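Local coordinates for protein involved in catabolism of external DNA (Legionella pneumophila subsp. pneumophila, PDB 2OO3), which probably methylates the N6 position of a specific adenine in 23S ribosomal RNA, using S-adenosyl-L-methionine as methyl donor, at residues E60-E64 / G65-V69; W205-Q208 / F209-K212. All blocks are in the same frame, centred on the assembly; numbering follows the deposited sequence.

Contact 1 (60-64 with 65-69) and contact 2 (205-208 with 209-212) are both local, each within one continuous piece of chain, and they do not touch: their centres lie 28 Å apart and their nearest atoms about 16 Å. Contact 1 comes first along the chain, in the connection after strand 48-50, where a 3-10 turn leads into helix 66-71. Contact 2 follows much later on helix 203-216, which joins strands 193-200 and 220-226 of the central mixed sheet. Its inner side therefore belongs to the Rossmann-like methyltransferase core, whereas contact 1 sits in a region inserted between the core strands 38-41 and 115-119.

Contact 1: E60-E64 / G65-V69; sequences EEYKE and GINPV
Tyr62 and Asn67 meet where a 3-10 turn, 61-64, runs into the start of helix 66-71, and the junction turns on the backbone carbonyl of Tyr62. Its O accepts Gly65 N at 3.0 Å and Asn67 N at 2.9 Å from opposite faces of the carbonyl plane. The Gly65 donor stands well above that plane, while Asn67 N lies much nearer to it. Gly65 makes the bend between turn and helix with a backbone conformation (psi -99°) that suits glycine, which has no side chain to constrain it.

Chi1 of 79° puts Tyr62 CG between the backbone N and carbonyl carbon, and the ring lies alongside the Asn67 side chain, ring and amide planes 69° apart. Lys63 CG lies over one ring face, 4.1 Å above the plane, its methylene chain suiting an aromatic neighbour. Ile66 CG2 comes to the ring edge and meets Tyr62 CB at 3.8 Å; the CG1 branch, anti to the backbone N, leads away, and the side chain as a whole is buried against Tyr83 and Ile87 of helix 81-90. Pro68, which has no N-H to offer in this first helical turn, places its ring CD 3.2 Å from Lys63 O.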
# COMPACT_ATOMS: atom_id res chain seq x y z
N GLU A 60 10.48 -6.01 -17.34
CA GLU A 60 9.86 -4.68 -17.31
C GLU A 60 8.37 -4.78 -16.93
O GLU A 60 7.49 -4.46 -17.73
CB GLU A 60 10.05 -3.97 -18.65
CG GLU A 60 11.50 -3.64 -19.01
CD GLU A 60 11.62 -2.92 -20.34
OE1 GLU A 60 11.47 -3.59 -21.40
OE2 GLU A 60 11.87 -1.70 -20.34
N GLU A 61 8.10 -5.23 -15.70
CA GLU A 61 6.73 -5.46 -15.25
C GLU A 61 5.92 -4.16 -15.21
O GLU A 61 4.70 -4.17 -15.34
CB GLU A 61 6.68 -6.19 -13.90
CG GLU A 61 6.89 -7.69 -14.06
CD GLU A 61 6.39 -8.54 -12.89
OE1 GLU A 61 7.06 -9.57 -12.61
OE2 GLU A 61 5.33 -8.23 -12.29
N TYR A 62 6.61 -3.03 -15.06
CA TYR A 62 5.94 -1.74 -15.06
C TYR A 62 5.15 -1.44 -16.34
O TYR A 62 4.17 -0.71 -16.30
CB TYR A 62 6.92 -0.61 -14.75
CG TYR A 62 7.77 -0.19 -15.91
CD1 TYR A 62 7.36 0.85 -16.74
CD2 TYR A 62 8.99 -0.81 -16.17
CE1 TYR A 62 8.13 1.26 -17.82
CE2 TYR A 62 9.78 -0.40 -17.26
CZ TYR A 62 9.34 0.63 -18.06
OH TYR A 62 10.12 1.04 -19.14
N LYS A 63 5.60 -1.99 -17.47
CA LYS A 63 4.86 -1.84 -18.74
C LYS A 63 3.40 -2.28 -18.70
O LYS A 63 2.58 -1.81 -19.50
CB LYS A 63 5.59 -2.60 -19.84
CG LYS A 63 6.96 -2.04 -20.08
CD LYS A 63 7.71 -2.86 -21.08
CE LYS A 63 7.32 -2.49 -22.47
NZ LYS A 63 7.95 -3.54 -23.31
N GLU A 64 3.08 -3.17 -17.76
CA GLU A 64 1.72 -3.68 -17.58
C GLU A 64 1.05 -3.21 -16.31
O GLU A 64 -0.05 -3.69 -15.98
CB GLU A 64 1.74 -5.18 -17.57
CG GLU A 64 2.01 -5.73 -18.95
CD GLU A 64 1.98 -7.23 -18.97
OE1 GLU A 64 2.29 -7.85 -17.91
OE2 GLU A 64 1.63 -7.76 -20.05
N GLY A 65 1.70 -2.31 -15.58
CA GLY A 65 1.12 -1.81 -14.37
C GLY A 65 0.96 -0.33 -14.57
O GLY A 65 0.02 0.11 -15.20
N ILE A 66 1.91 0.42 -14.01
CA ILE A 66 1.89 1.86 -14.13
C ILE A 66 1.89 2.39 -15.59
O ILE A 66 1.26 3.39 -15.88
CB ILE A 66 3.03 2.54 -13.31
CG1 ILE A 66 2.93 4.07 -13.36
CG2 ILE A 66 4.41 2.12 -13.79
CD1 ILE A 66 1.56 4.64 -12.97
N ASN A 67 2.62 1.74 -16.51
CA ASN A 67 2.80 2.39 -17.80
C ASN A 67 1.49 2.74 -18.57
O ASN A 67 1.37 3.86 -19.07
CB ASN A 67 3.80 1.65 -18.70
CG ASN A 67 4.52 2.58 -19.66
OD1 ASN A 67 4.86 3.72 -19.30
ND2 ASN A 67 4.77 2.11 -20.88
N PRO A 68 0.53 1.79 -18.69
CA PRO A 68 -0.74 2.15 -19.37
C PRO A 68 -1.52 3.25 -18.65
O PRO A 68 -2.20 4.08 -19.28
CB PRO A 68 -1.56 0.84 -19.35
CG PRO A 68 -0.52 -0.26 -19.13
CD PRO A 68 0.56 0.37 -18.28
N VAL A 69 -1.41 3.27 -17.32
CA VAL A 69 -2.13 4.22 -16.50
C VAL A 69 -1.48 5.59 -16.71
O VAL A 69 -2.19 6.61 -16.95
CB VAL A 69 -2.13 3.77 -14.98
CG1 VAL A 69 -2.68 4.85 -14.08
CG2 VAL A 69 -2.95 2.51 -14.79

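Contact 2: W205-Q208 / F209-K212; sequences WTEQ and FLRK
Thr206 and Leu210, one turn apart, form the close-packed side of this contact. The two side chains run side by side in the same direction, Thr206 CG2 meeting Leu210 CD1 at 4.1 Å. With chi1 at -69°, Leu210 CG stands beside its own backbone N and so comes close to the oxygen that this N-H uses: Leu210 CG is 3.3 Å from Thr206 O, and Leu210 N donates to the same oxygen at 2.8 Å. Phe209 approaches Thr206 O too, bringing its CB to 3.3 Å and the edge of its ring near, so that aliphatic and aromatic carbon shields the peptide oxygen.

Residues three and four apart are brought together in this way on the alpha-helix 203-216, which packs on the central sheet of the Rossmann-like fold. Phe209, CG anti to its N (chi1 169°), sends its ring between strand 193-200 and helix 174-188, where it meets Tyr198, Val196 and Ile178; a large flat hydrocarbon fits such a layered interior. Thr206, though buried, can keep its hydroxyl there because OG1 is hydrogen-bonded to Pro199 O, leaving the methyl for Leu210.

Round the other side the packing is looser and the residues are long and polar, as befits a helix face turned to solvent. Glu207 and Arg211 are one turn apart, yet Glu207 OE1 and Arg211 NH2 stay 6.7 Å from each other, the arginine chain leading away. Glu207 and Gln208 both turn back, to a salt bridge with Lys203 and a hydrogen bond from NE2 to Ala204 O. Lys212 N makes a weak hydrogen bond to Gln208 O at 3.3 Å.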
# COMPACT_ATOMS: atom_id res chain seq x y z
N TRP A 205 -3.70 -20.46 0.65
CA TRP A 205 -2.89 -19.69 1.58
C TRP A 205 -3.55 -18.34 1.82
O TRP A 205 -3.64 -17.91 2.95
CB TRP A 205 -1.49 -19.47 1.02
CG TRP A 205 -0.64 -20.72 0.91
CD1 TRP A 205 -0.96 -22.01 1.30
CD2 TRP A 205 0.69 -20.79 0.40
NE1 TRP A 205 0.10 -22.86 1.06
CE2 TRP A 205 1.12 -22.14 0.50
CE3 TRP A 205 1.59 -19.83 -0.11
CZ2 TRP A 205 2.38 -22.55 0.10
CZ3 TRP A 205 2.85 -20.24 -0.51
CH2 TRP A 205 3.23 -21.60 -0.40
N THR A 206 -3.95 -17.67 0.75
CA THR A 206 -4.65 -16.39 0.87
C THR A 206 -5.95 -16.49 1.71
O THR A 206 -6.21 -15.64 2.57
CB THR A 206 -4.90 -15.76 -0.52
OG1 THR A 206 -3.62 -15.49 -1.13
CG2 THR A 206 -5.66 -14.46 -0.37
N GLU A 207 -6.74 -17.56 1.51
CA GLU A 207 -7.96 -17.74 2.28
C GLU A 207 -7.68 -17.96 3.77
O GLU A 207 -8.48 -17.53 4.63
CB GLU A 207 -8.81 -18.89 1.72
CG GLU A 207 -9.52 -18.59 0.36
CD GLU A 207 -10.50 -17.40 0.45
OE1 GLU A 207 -11.08 -17.16 1.52
OE2 GLU A 207 -10.67 -16.67 -0.54
N GLN A 208 -6.57 -18.63 4.09
CA GLN A 208 -6.19 -18.83 5.50
C GLN A 208 -5.75 -17.52 6.16
O GLN A 208 -6.06 -17.24 7.33
CB GLN A 208 -5.11 -19.90 5.64
CG GLN A 208 -5.67 -21.34 5.35
CD GLN A 208 -4.54 -22.33 5.13
OE1 GLN A 208 -3.94 -22.79 6.09
NE2 GLN A 208 -4.25 -22.65 3.86
N PHE A 209 -5.01 -16.73 5.39
CA PHE A 209 -4.62 -15.36 5.79
C PHE A 209 -5.89 -14.53 6.04
O PHE A 209 -6.05 -13.92 7.11
CB PHE A 209 -3.77 -14.76 4.65
CG PHE A 209 -3.50 -13.26 4.78
CD1 PHE A 209 -2.41 -12.80 5.51
CD2 PHE A 209 -4.33 -12.33 4.13
CE1 PHE A 209 -2.15 -11.40 5.61
CE2 PHE A 209 -4.09 -10.94 4.25
CZ PHE A 209 -3.00 -10.48 4.98
N LEU A 210 -6.81 -14.54 5.08
CA LEU A 210 -8.03 -13.74 5.20
C LEU A 210 -8.92 -14.15 6.41
O LEU A 210 -9.55 -13.29 7.04
CB LEU A 210 -8.83 -13.78 3.89
CG LEU A 210 -8.24 -13.06 2.67
CD1 LEU A 210 -9.11 -13.30 1.46
CD2 LEU A 210 -8.07 -11.54 2.95
N ARG A 211 -8.95 -15.44 6.76
CA ARG A 211 -9.75 -15.89 7.91
C ARG A 211 -9.18 -15.30 9.20
O ARG A 211 -9.94 -14.83 10.08
CB ARG A 211 -9.83 -17.42 8.00
CG ARG A 211 -10.67 -17.96 9.22
CD ARG A 211 -10.83 -19.50 9.17
NE ARG A 211 -11.63 -19.96 8.03
CZ ARG A 211 -12.97 -19.94 7.96
NH1 ARG A 211 -13.69 -19.48 8.99
NH2 ARG A 211 -13.59 -20.36 6.87
N LYS A 212 -7.86 -15.28 9.32
CA LYS A 212 -7.21 -14.64 10.46
C LYS A 212 -7.44 -13.12 10.48
O LYS A 212 -7.72 -12.58 11.53
CB LYS A 212 -5.69 -14.92 10.51
CG LYS A 212 -5.34 -16.38 10.60
CD LYS A 212 -6.27 -17.13 11.56
CE LYS A 212 -5.71 -17.19 12.96
NZ LYS A 212 -6.49 -18.17 13.78